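Local coordinates for protein ectonucleotide pyrophosphatase/phosphodiesterase family member 5 (Mus musculus, PDB 5VEO) that belongs to the zinc-dependent ectonucleotide pyrophosphatase/phosphodiesterases, probably hydrolyses a restricted set of nucleotide phosphate esters, and holds AMP here in an inactivated form, at residues 14-19 and 361-366; 107-112 and 168-173; 111-116 and 365-370; 120-125 and 135-140. The protein carries 1 engineered substitution. All blocks are in the same frame, centred on the assembly; numbering follows the deposited sequence. Where two conformers were deposited one is given.

Interaction 1. Residues 14-19 and 361-366; sequences QKVLVV and SLLCHL
V16, L366 and L363 carry the packing between the strand that opens the catalytic fold and a helix from the far end of the chain. The short segments run almost antiparallel, at 158°, with their axes 10.5 Å apart at closest approach. V16 points at the helix and shares its two methyls between leucines one turn apart. CG1, anti to the backbone N (chi1 179°), meets L363 CD2 at 3.7 Å, while CG2 lies 3.8 Å from L366 CD1 and also touches L366 CB. The valine crosses both leucines at about a right angle, and its methyls press mainly on their terminal methyls. L363 CD2 is gripped from two positions on the strand, since V18 CG2 stands 4.0 Å from it as well. Toward Q14 the contact turns polar: Q14 CB rests against L366 O, and one water accepts from Q14 N and donates to L366 O. The Q14 amide bends off, its OE1 accepting from N218 ND2. With no direct hydrogen bond between the segments, their contact rests on the fit of branched apolar side chains from both, L363 also touching I220, and the water joins backbone ahead of the strand to the helix C-terminus.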
# COMPACT_ATOMS: atom_id res chain seq x y z
N GLN A 14 15.49 17.75 -9.99
CA GLN A 14 14.69 17.56 -8.79
C GLN A 14 14.97 16.18 -8.19
O GLN A 14 15.30 15.21 -8.88
CB GLN A 14 13.18 17.69 -9.05
CG GLN A 14 12.59 19.08 -9.47
CD GLN A 14 12.59 20.17 -8.38
OE1 GLN A 14 12.49 19.88 -7.19
NE2 GLN A 14 12.68 21.42 -8.80
N LYS A 15 14.81 16.10 -6.88
CA LYS A 15 14.97 14.87 -6.13
C LYS A 15 13.69 14.63 -5.36
O LYS A 15 12.99 15.58 -5.00
CB LYS A 15 16.08 14.98 -5.15
CG LYS A 15 17.41 15.24 -5.86
CD LYS A 15 18.53 15.09 -4.90
CE LYS A 15 18.52 16.15 -3.81
NZ LYS A 15 19.48 17.26 -4.09
N VAL A 16 13.41 13.36 -5.09
CA VAL A 16 12.18 12.98 -4.40
C VAL A 16 12.48 11.86 -3.41
O VAL A 16 13.18 10.89 -3.74
CB VAL A 16 11.10 12.51 -5.40
CG1 VAL A 16 9.82 12.10 -4.62
CG2 VAL A 16 10.77 13.57 -6.43
N LEU A 17 11.94 12.00 -2.20
CA LEU A 17 11.93 10.95 -1.19
C LEU A 17 10.48 10.63 -0.87
O LEU A 17 9.76 11.52 -0.41
CB LEU A 17 12.65 11.41 0.08
CG LEU A 17 12.58 10.48 1.28
CD1 LEU A 17 13.02 9.04 0.92
CD2 LEU A 17 13.38 11.01 2.43
N VAL A 18 10.06 9.40 -1.15
CA VAL A 18 8.72 8.92 -0.82
C VAL A 18 8.82 8.09 0.45
O VAL A 18 9.60 7.11 0.51
CB VAL A 18 8.11 8.09 -1.96
CG1 VAL A 18 6.67 7.62 -1.59
CG2 VAL A 18 8.10 8.87 -3.25
N VAL A 19 8.04 8.47 1.45
CA VAL A 19 7.99 7.76 2.72
C VAL A 19 6.61 7.15 2.85
O VAL A 19 5.61 7.85 2.69
CB VAL A 19 8.25 8.70 3.90
CG1 VAL A 19 8.21 7.92 5.20
CG2 VAL A 19 9.58 9.40 3.71
N SER A 361 2.48 9.55 -11.92
CA SER A 361 2.58 10.61 -12.92
C SER A 361 3.28 11.82 -12.34
O SER A 361 4.07 12.48 -13.03
CB SER A 361 1.18 11.01 -13.40
OG SER A 361 0.48 9.92 -13.98
N LEU A 362 3.00 12.13 -11.07
CA LEU A 362 3.65 13.23 -10.39
C LEU A 362 5.15 12.97 -10.25
O LEU A 362 5.97 13.85 -10.52
CB LEU A 362 3.01 13.44 -9.02
CG LEU A 362 3.61 14.52 -8.12
CD1 LEU A 362 3.51 15.83 -8.81
CD2 LEU A 362 2.91 14.58 -6.77
N LEU A 363 5.51 11.76 -9.81
CA LEU A 363 6.93 11.39 -9.68
C LEU A 363 7.66 11.52 -11.00
O LEU A 363 8.77 12.07 -11.07
CB LEU A 363 7.07 9.96 -9.15
CG LEU A 363 6.55 9.69 -7.73
CD1 LEU A 363 6.77 8.28 -7.29
CD2 LEU A 363 7.19 10.62 -6.73
N CYS A 364 7.08 10.96 -12.07
CA CYS A 364 7.72 11.03 -13.37
C CYS A 364 7.89 12.48 -13.82
O CYS A 364 8.91 12.83 -14.42
CB CYS A 364 6.92 10.23 -14.40
SG CYS A 364 7.05 8.44 -14.20
N HIS A 365 6.90 13.32 -13.53
CA HIS A 365 7.03 14.74 -13.85
C HIS A 365 8.18 15.38 -13.08
O HIS A 365 9.03 16.07 -13.65
CB HIS A 365 5.72 15.48 -13.57
CG HIS A 365 5.82 16.95 -13.79
ND1 HIS A 365 5.66 17.53 -15.04
CD2 HIS A 365 6.09 17.97 -12.94
CE1 HIS A 365 5.81 18.83 -14.94
NE2 HIS A 365 6.09 19.13 -13.68
N LEU A 366 8.22 15.16 -11.76
CA LEU A 366 9.26 15.78 -10.95
C LEU A 366 10.64 15.34 -11.41
O LEU A 366 11.58 16.15 -11.43
CB LEU A 366 9.06 15.42 -9.48
CG LEU A 366 7.82 16.03 -8.85
CD1 LEU A 366 7.56 15.39 -7.48
CD2 LEU A 366 7.97 17.53 -8.72
O HOH W 1 14.08 16.82 -12.32

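Interaction 2. Residues 107-112 and 168-173. With AMP (adenosine monophosphate), chain Q.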
# COMPACT_ATOMS: atom_id res chain seq x y z
N THR A 107 6.43 -2.37 -14.58
CA THR A 107 7.80 -1.92 -14.35
C THR A 107 7.78 -0.80 -13.32
O THR A 107 7.25 0.29 -13.61
CB THR A 107 8.43 -1.45 -15.65
OG1 THR A 107 8.52 -2.55 -16.56
CG2 THR A 107 9.83 -0.88 -15.40
N PRO A 108 8.36 -1.00 -12.13
CA PRO A 108 8.34 0.07 -11.12
C PRO A 108 9.26 1.23 -11.51
O PRO A 108 10.23 1.07 -12.26
CB PRO A 108 8.84 -0.62 -9.85
CG PRO A 108 9.72 -1.73 -10.38
CD PRO A 108 9.04 -2.20 -11.63
N ILE A 109 8.94 2.39 -10.95
CA ILE A 109 9.57 3.63 -11.37
C ILE A 109 11.08 3.64 -11.16
O ILE A 109 11.80 4.34 -11.87
CB ILE A 109 8.88 4.82 -10.67
CG1 ILE A 109 9.31 6.12 -11.36
CG2 ILE A 109 9.18 4.84 -9.18
CD1 ILE A 109 8.61 7.34 -10.84
N TRP A 110 11.61 2.89 -10.19
CA TRP A 110 13.06 2.94 -10.02
C TRP A 110 13.80 2.39 -11.24
O TRP A 110 14.89 2.87 -11.58
CB TRP A 110 13.49 2.22 -8.74
CG TRP A 110 13.02 0.83 -8.50
CD1 TRP A 110 13.58 -0.32 -8.98
CD2 TRP A 110 11.94 0.43 -7.65
NE1 TRP A 110 12.90 -1.42 -8.50
CE2 TRP A 110 11.88 -0.98 -7.69
CE3 TRP A 110 11.00 1.12 -6.89
CZ2 TRP A 110 10.94 -1.71 -6.97
CZ3 TRP A 110 10.06 0.39 -6.18
CH2 TRP A 110 10.03 -0.99 -6.22
N ILE A 111 13.20 1.42 -11.94
CA ILE A 111 13.83 0.91 -13.16
C ILE A 111 13.81 1.96 -14.25
O ILE A 111 14.82 2.20 -14.92
CB ILE A 111 13.14 -0.39 -13.61
CG1 ILE A 111 13.38 -1.46 -12.55
CG2 ILE A 111 13.64 -0.86 -14.99
CD1 ILE A 111 12.78 -2.80 -12.87
N THR A 112 12.66 2.63 -14.44
CA THR A 112 12.56 3.70 -15.43
C THR A 112 13.54 4.82 -15.12
O THR A 112 14.24 5.33 -16.02
CB THR A 112 11.12 4.22 -15.46
OG1 THR A 112 10.25 3.13 -15.82
CG2 THR A 112 10.95 5.35 -16.46
N LEU A 168 16.10 9.63 -6.25
CA LEU A 168 14.79 9.06 -5.92
C LEU A 168 14.99 8.04 -4.81
O LEU A 168 15.72 7.05 -4.99
CB LEU A 168 14.16 8.41 -7.14
CG LEU A 168 12.91 7.57 -6.90
CD1 LEU A 168 11.82 8.48 -6.35
CD2 LEU A 168 12.49 6.90 -8.17
N GLY A 169 14.38 8.30 -3.67
CA GLY A 169 14.46 7.40 -2.53
C GLY A 169 13.09 6.96 -2.05
O GLY A 169 12.10 7.68 -2.20
N PHE A 170 13.05 5.74 -1.49
CA PHE A 170 11.85 5.14 -0.92
C PHE A 170 12.17 4.66 0.48
O PHE A 170 13.14 3.91 0.67
CB PHE A 170 11.35 3.96 -1.76
CG PHE A 170 10.87 4.36 -3.10
CD1 PHE A 170 9.56 4.79 -3.27
CD2 PHE A 170 11.72 4.34 -4.20
CE1 PHE A 170 9.09 5.18 -4.51
CE2 PHE A 170 11.25 4.74 -5.45
CZ PHE A 170 9.94 5.17 -5.60
N LEU A 171 11.36 5.07 1.45
CA LEU A 171 11.55 4.73 2.86
C LEU A 171 10.25 4.17 3.39
O LEU A 171 9.19 4.77 3.18
CB LEU A 171 11.98 5.97 3.65
CG LEU A 171 12.05 5.90 5.16
CD1 LEU A 171 13.09 4.88 5.60
CD2 LEU A 171 12.34 7.28 5.78
N TYR A 172 10.32 3.03 4.06
CA TYR A 172 9.15 2.32 4.54
C TYR A 172 9.30 2.02 6.03
O TYR A 172 10.39 1.66 6.50
CB TYR A 172 8.97 1.03 3.74
CG TYR A 172 7.90 0.09 4.22
CD1 TYR A 172 6.56 0.34 3.96
CD2 TYR A 172 8.23 -1.02 4.96
CE1 TYR A 172 5.58 -0.52 4.41
CE2 TYR A 172 7.26 -1.89 5.41
CZ TYR A 172 5.93 -1.63 5.15
OH TYR A 172 4.99 -2.50 5.61
N TRP A 173 8.18 2.15 6.75
CA TRP A 173 8.10 1.80 8.17
C TRP A 173 6.78 1.08 8.42
O TRP A 173 5.76 1.43 7.82
CB TRP A 173 8.22 3.06 9.03
CG TRP A 173 8.31 2.84 10.51
CD1 TRP A 173 7.45 3.30 11.47
CD2 TRP A 173 9.33 2.11 11.21
NE1 TRP A 173 7.89 2.92 12.72
CE2 TRP A 173 9.03 2.18 12.58
CE3 TRP A 173 10.47 1.41 10.80
CZ2 TRP A 173 9.82 1.57 13.55
CZ3 TRP A 173 11.27 0.82 11.75
CH2 TRP A 173 10.94 0.89 13.12
P AMP Q . -0.32 -5.02 5.26
O1P AMP Q . -1.08 -5.46 4.04
O2P AMP Q . -0.97 -5.53 6.55
O3P AMP Q . -0.11 -3.51 5.32
O5' AMP Q . 1.15 -5.66 5.20
C5' AMP Q . 2.22 -5.02 5.91
C4' AMP Q . 3.22 -5.98 6.49
O4' AMP Q . 4.03 -6.47 5.44
C3' AMP Q . 4.18 -5.32 7.48
O3' AMP Q . 3.88 -5.71 8.80
C2' AMP Q . 5.57 -5.83 7.08
O2' AMP Q . 6.32 -6.39 8.12
C1' AMP Q . 5.27 -6.85 6.00
N9 AMP Q . 6.26 -6.88 4.95
C8 AMP Q . 6.57 -5.90 4.08
N7 AMP Q . 7.54 -6.33 3.24
C5 AMP Q . 7.82 -7.61 3.60
C6 AMP Q . 8.74 -8.67 3.13
N6 AMP Q . 9.56 -8.44 2.09
N1 AMP Q . 8.72 -9.86 3.77
C2 AMP Q . 7.91 -10.12 4.81
N3 AMP Q . 7.04 -9.22 5.29
C4 AMP Q . 6.98 -7.97 4.72
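The first turn of helix 109-115, entered through P108 at its N-cap position, lies beside the strand 168-173 without sharing any hydrogen bond with it, the nearest CA atoms being those of W110 and L168, 7.6 Å apart. The turn is closed by the bond from I111 N to P108 O, and two successive residues of it meet the strand. W110 and F170 form a T-shaped pair in which the indole edge is directed at the phenyl face, with planes at 73° and a distance of 5.7 Å between the centroids of the six-membered indole ring and the F170 ring. W110 CE3 and F170 CE2 come within 3.9 Å. The indole takes up the crowded position between the backbone N and the carbonyl carbon (chi1 52°), and P108 CB lies 3.6 Å above the plane of the W110 ring, toward its rim. I109 reaches F170 from another direction: its CG2 sits at the phenyl edge, near the ring plane, 3.7 Å from CZ. The same methyl also packs on L168 CD2. Beyond the contact, F170 touches V66 of helix 58-67 and meets the ring of W125. Two residues on, Y172 OH is hydrogen-bonded to the zinc ligand D22 and approaches AMP C3' to 3.5 Å. The chemistry thus changes along one strand: its first half is fixed by aromatic and aliphatic contacts in a buried apolar layer, and its second half delivers a phenol to the ribose side of the nucleotide pocket.

Interaction 3. Residues 111-116 and 365-370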
# COMPACT_ATOMS: atom_id res chain seq x y z
N ILE A 111 13.20 1.42 -11.94
CA ILE A 111 13.83 0.91 -13.16
C ILE A 111 13.81 1.96 -14.25
O ILE A 111 14.82 2.20 -14.92
CB ILE A 111 13.14 -0.39 -13.61
CG1 ILE A 111 13.38 -1.46 -12.55
CG2 ILE A 111 13.64 -0.86 -14.99
CD1 ILE A 111 12.78 -2.80 -12.87
N THR A 112 12.66 2.63 -14.44
CA THR A 112 12.56 3.70 -15.43
C THR A 112 13.54 4.82 -15.12
O THR A 112 14.24 5.33 -16.02
CB THR A 112 11.12 4.22 -15.46
OG1 THR A 112 10.25 3.13 -15.82
CG2 THR A 112 10.95 5.35 -16.46
N ASN A 113 13.65 5.20 -13.85
CA ASN A 113 14.60 6.21 -13.41
C ASN A 113 16.03 5.82 -13.76
O ASN A 113 16.82 6.67 -14.21
CB ASN A 113 14.45 6.38 -11.90
CG ASN A 113 15.21 7.55 -11.35
OD1 ASN A 113 15.11 8.68 -11.86
ND2 ASN A 113 15.94 7.31 -10.28
N GLN A 114 16.38 4.56 -13.54
CA GLN A 114 17.74 4.11 -13.79
C GLN A 114 18.02 3.95 -15.28
O GLN A 114 19.15 4.21 -15.73
CB GLN A 114 17.97 2.82 -13.00
CG GLN A 114 18.08 3.16 -11.51
CD GLN A 114 17.72 2.04 -10.54
OE1 GLN A 114 17.34 2.31 -9.39
NE2 GLN A 114 17.90 0.79 -10.97
N ARG A 115 17.01 3.58 -16.07
CA ARG A 115 17.18 3.56 -17.52
C ARG A 115 17.42 4.95 -18.08
O ARG A 115 18.04 5.08 -19.15
CB ARG A 115 15.96 2.92 -18.19
CG ARG A 115 15.87 1.43 -17.95
CD ARG A 115 14.65 0.78 -18.58
NE ARG A 115 14.65 -0.66 -18.32
CZ ARG A 115 13.59 -1.45 -18.39
NH1 ARG A 115 12.40 -0.96 -18.70
NH2 ARG A 115 13.71 -2.75 -18.13
N ALA A 116 16.98 5.99 -17.38
CA ALA A 116 17.24 7.37 -17.76
C ALA A 116 18.59 7.89 -17.25
O ALA A 116 18.90 9.07 -17.45
CB ALA A 116 16.11 8.28 -17.25
N HIS A 365 6.90 13.32 -13.53
CA HIS A 365 7.03 14.74 -13.85
C HIS A 365 8.18 15.38 -13.08
O HIS A 365 9.03 16.07 -13.65
CB HIS A 365 5.72 15.48 -13.57
CG HIS A 365 5.82 16.95 -13.79
ND1 HIS A 365 5.66 17.53 -15.04
CD2 HIS A 365 6.09 17.97 -12.94
CE1 HIS A 365 5.81 18.83 -14.94
NE2 HIS A 365 6.09 19.13 -13.68
N LEU A 366 8.22 15.16 -11.76
CA LEU A 366 9.26 15.78 -10.95
C LEU A 366 10.64 15.34 -11.41
O LEU A 366 11.58 16.15 -11.43
CB LEU A 366 9.06 15.42 -9.48
CG LEU A 366 7.82 16.03 -8.85
CD1 LEU A 366 7.56 15.39 -7.48
CD2 LEU A 366 7.97 17.53 -8.72
N LEU A 367 10.79 14.08 -11.77
CA LEU A 367 12.08 13.51 -12.12
C LEU A 367 12.39 13.63 -13.60
O LEU A 367 13.43 13.12 -14.05
CB LEU A 367 12.13 12.05 -11.69
CG LEU A 367 11.94 11.80 -10.19
CD1 LEU A 367 11.88 10.31 -9.91
CD2 LEU A 367 13.06 12.46 -9.39
N ASN A 368 11.53 14.26 -14.38
CA ASN A 368 11.74 14.39 -15.82
C ASN A 368 11.95 13.02 -16.47
O ASN A 368 12.89 12.80 -17.25
CB ASN A 368 12.93 15.31 -16.10
CG ASN A 368 12.92 15.84 -17.50
OD1 ASN A 368 11.87 15.93 -18.14
ND2 ASN A 368 14.10 16.18 -18.01
N LEU A 369 11.06 12.09 -16.14
CA LEU A 369 11.02 10.76 -16.73
C LEU A 369 9.83 10.64 -17.66
O LEU A 369 8.78 11.23 -17.43
CB LEU A 369 10.90 9.67 -15.66
CG LEU A 369 11.98 9.67 -14.59
CD1 LEU A 369 11.63 8.63 -13.52
CD2 LEU A 369 13.33 9.36 -15.22
N THR A 370 10.00 9.81 -18.68
CA THR A 370 8.90 9.43 -19.55
C THR A 370 8.11 8.31 -18.88
O THR A 370 8.60 7.20 -18.73
CB THR A 370 9.41 9.00 -20.92
OG1 THR A 370 10.09 10.10 -21.53
CG2 THR A 370 8.25 8.55 -21.81
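L369 stands over the last turn of helix 109-115 with its fork turned toward the helix backbone. CG lies anti to the carbonyl carbon (chi1 -56°), and with chi2 near 174° this sets both terminal methyls against N113: CD1 and CD2 are each 3.8 Å from N113 CA. CD2 also meets A116 CB, just past the end of the helix, at 3.6 Å, and the N113 side chain crosses the leucine obliquely. N113 CG is anti to the backbone N, so the amide swings toward the other segment and its OD1 lies 3.9 Å from L369 CD1 and CD2 and a little farther from L367 CD1. Its ND2 is held by N167 OD1 and S120 OG. T112 CG2 touches T370 O at 3.8 Å. A Schellman motif at N368 (phi 55°) turns the chain out of the preceding helix into L369. An alanine here would remove CG and both methyls and would probably loosen the hold of this turn on N113 and A116. L367 continues inward, touching L168 of strand 168-173 and V16 of strand 16-21. The contact joins the C-terminal end of helix 109-115 to the loop leaving helix 359-366, at a margin beside the central sheet.

Interaction 4. Residues 120-125 and 135-140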
# COMPACT_ATOMS: atom_id res chain seq x y z
N SER A 120 18.48 5.14 -7.92
CA SER A 120 17.39 5.07 -6.95
C SER A 120 17.87 4.34 -5.71
O SER A 120 18.77 3.50 -5.78
CB SER A 120 16.18 4.30 -7.50
OG SER A 120 15.86 4.63 -8.83
N GLY A 121 17.23 4.63 -4.57
CA GLY A 121 17.54 3.96 -3.33
C GLY A 121 16.28 3.57 -2.59
O GLY A 121 15.30 4.32 -2.62
N ALA A 122 16.29 2.42 -1.93
CA ALA A 122 15.11 1.92 -1.23
C ALA A 122 15.52 1.30 0.09
O ALA A 122 16.42 0.45 0.14
CB ALA A 122 14.37 0.90 -2.08
N ALA A 123 14.84 1.73 1.15
CA ALA A 123 15.07 1.27 2.51
C ALA A 123 13.77 0.61 2.99
O ALA A 123 12.91 1.25 3.60
CB ALA A 123 15.50 2.40 3.38
N MET A 124 13.63 -0.67 2.65
CA MET A 124 12.58 -1.61 3.09
C MET A 124 11.26 -1.43 2.36
O MET A 124 10.24 -2.04 2.77
CB MET A 124 12.36 -1.55 4.60
CG MET A 124 13.65 -1.68 5.40
SD MET A 124 14.60 -3.13 4.90
CE MET A 124 15.85 -3.15 6.20
N TRP A 125 11.24 -0.69 1.26
CA TRP A 125 10.02 -0.51 0.47
C TRP A 125 9.57 -1.84 -0.15
O TRP A 125 10.39 -2.54 -0.75
CB TRP A 125 10.27 0.52 -0.62
CG TRP A 125 9.05 0.87 -1.42
CD1 TRP A 125 8.55 0.23 -2.51
CD2 TRP A 125 8.18 1.98 -1.17
NE1 TRP A 125 7.41 0.86 -2.95
CE2 TRP A 125 7.18 1.95 -2.15
CE3 TRP A 125 8.17 2.99 -0.22
CZ2 TRP A 125 6.15 2.90 -2.20
CZ3 TRP A 125 7.16 3.93 -0.27
CH2 TRP A 125 6.17 3.88 -1.25
N SER A 135 16.49 -6.37 -12.69
CA SER A 135 17.00 -5.12 -12.14
C SER A 135 16.54 -4.96 -10.70
O SER A 135 15.47 -5.44 -10.31
CB SER A 135 16.52 -3.88 -12.90
OG SER A 135 16.91 -3.91 -14.25
N PHE A 136 17.37 -4.26 -9.94
CA PHE A 136 17.09 -3.79 -8.59
C PHE A 136 17.22 -2.27 -8.58
O PHE A 136 17.82 -1.69 -9.50
CB PHE A 136 18.10 -4.35 -7.58
CG PHE A 136 18.00 -5.84 -7.35
CD1 PHE A 136 17.13 -6.36 -6.40
CD2 PHE A 136 18.82 -6.70 -8.04
CE1 PHE A 136 17.07 -7.73 -6.18
CE2 PHE A 136 18.75 -8.07 -7.83
CZ PHE A 136 17.88 -8.58 -6.91
N PRO A 137 16.71 -1.60 -7.55
CA PRO A 137 17.17 -0.23 -7.28
C PRO A 137 18.69 -0.19 -7.17
O PRO A 137 19.32 -1.15 -6.71
CB PRO A 137 16.49 0.12 -5.95
CG PRO A 137 15.35 -0.87 -5.82
CD PRO A 137 15.92 -2.13 -6.43
N THR A 138 19.27 0.93 -7.58
CA THR A 138 20.73 1.09 -7.51
C THR A 138 21.26 0.72 -6.13
O THR A 138 22.28 0.02 -6.00
CB THR A 138 21.11 2.53 -7.83
OG1 THR A 138 20.45 2.93 -9.02
CG2 THR A 138 22.65 2.66 -7.97
N TYR A 139 20.57 1.20 -5.08
CA TYR A 139 20.86 0.86 -3.70
C TYR A 139 19.59 0.34 -3.04
O TYR A 139 18.52 0.94 -3.20
CB TYR A 139 21.34 2.07 -2.89
CG TYR A 139 22.49 2.88 -3.48
CD1 TYR A 139 23.80 2.51 -3.27
CD2 TYR A 139 22.26 4.04 -4.20
CE1 TYR A 139 24.85 3.24 -3.77
CE2 TYR A 139 23.31 4.80 -4.72
CZ TYR A 139 24.60 4.39 -4.49
OH TYR A 139 25.66 5.13 -5.00
N TYR A 140 19.71 -0.73 -2.27
CA TYR A 140 18.55 -1.23 -1.53
C TYR A 140 19.01 -2.06 -0.34
O TYR A 140 20.15 -2.55 -0.29
CB TYR A 140 17.62 -2.06 -2.43
CG TYR A 140 18.20 -3.38 -2.86
CD1 TYR A 140 17.98 -4.53 -2.12
CD2 TYR A 140 18.97 -3.48 -4.01
CE1 TYR A 140 18.53 -5.76 -2.50
CE2 TYR A 140 19.53 -4.71 -4.40
CZ TYR A 140 19.29 -5.83 -3.65
OH TYR A 140 19.84 -7.04 -4.04
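Two backbone hydrogen bonds pair strand 139-140 in parallel with strand 120-123, G121 opposite Y139 and A122 opposite Y140, and a third, to a side chain, extends the contact to T138. Y139 N donates to S120 O at 3.0 Å, nearly along the C=O axis. A122 N returns a bond to Y139 O, also 3.0 Å, from 29° above the carbonyl plane. That oxygen is approached by G121 CA as well, at 3.2 Å, in a CA-H...O contact; Y140 CA makes the equivalent contact with A122 O. In the third bond S120 N donates to T138 OG1 at 3.2 Å. On the face bearing A122 and Y140, A122 CB packs loosely on P137 CG (4.3 Å) and on Y140 CB. The Y140 ring turns off the pair, and its OH sits 3.5 Å above the centre of the F136 ring. Y139, on the other face, stacks on W159 and anchors its OH to D164 O. The second shell centres on Q114 of helix 109-115. Its OE1 bonds to both S120 OG and T138 N and its NE2 to F136 O, so one amide fixes the start of one strand and the approach to the other. Strand 139-140 is outermost at this side of the mixed sheet; strand 120-123, its single neighbour there, pairs across its other edge with strand 168-173, while helix 149-160 packs on A123.

In the fold
Along the chain come strand 16-21, helix 109-115, strands 120-123, 139-140 and 168-173, and finally helix 359-366. In the mixed sheet, strands 139-140, 120-123, 168-173 and 16-21 lie side by side in parallel, so interactions 4, 2 and 1 follow one another across it. The centres of interactions 2 and 4 are about 7 Å apart, those of 1 and 2 about 10 Å. Interaction 3 shares helix 109-115 with interaction 2 and helix 359-366 with interaction 1, joining helix 109-115 to the loop that leaves helix 359-366. Residues from the two ends of the chain are thereby packed together in one alkaline-phosphatase-like fold, whose strands lead on to the zinc and AMP sites.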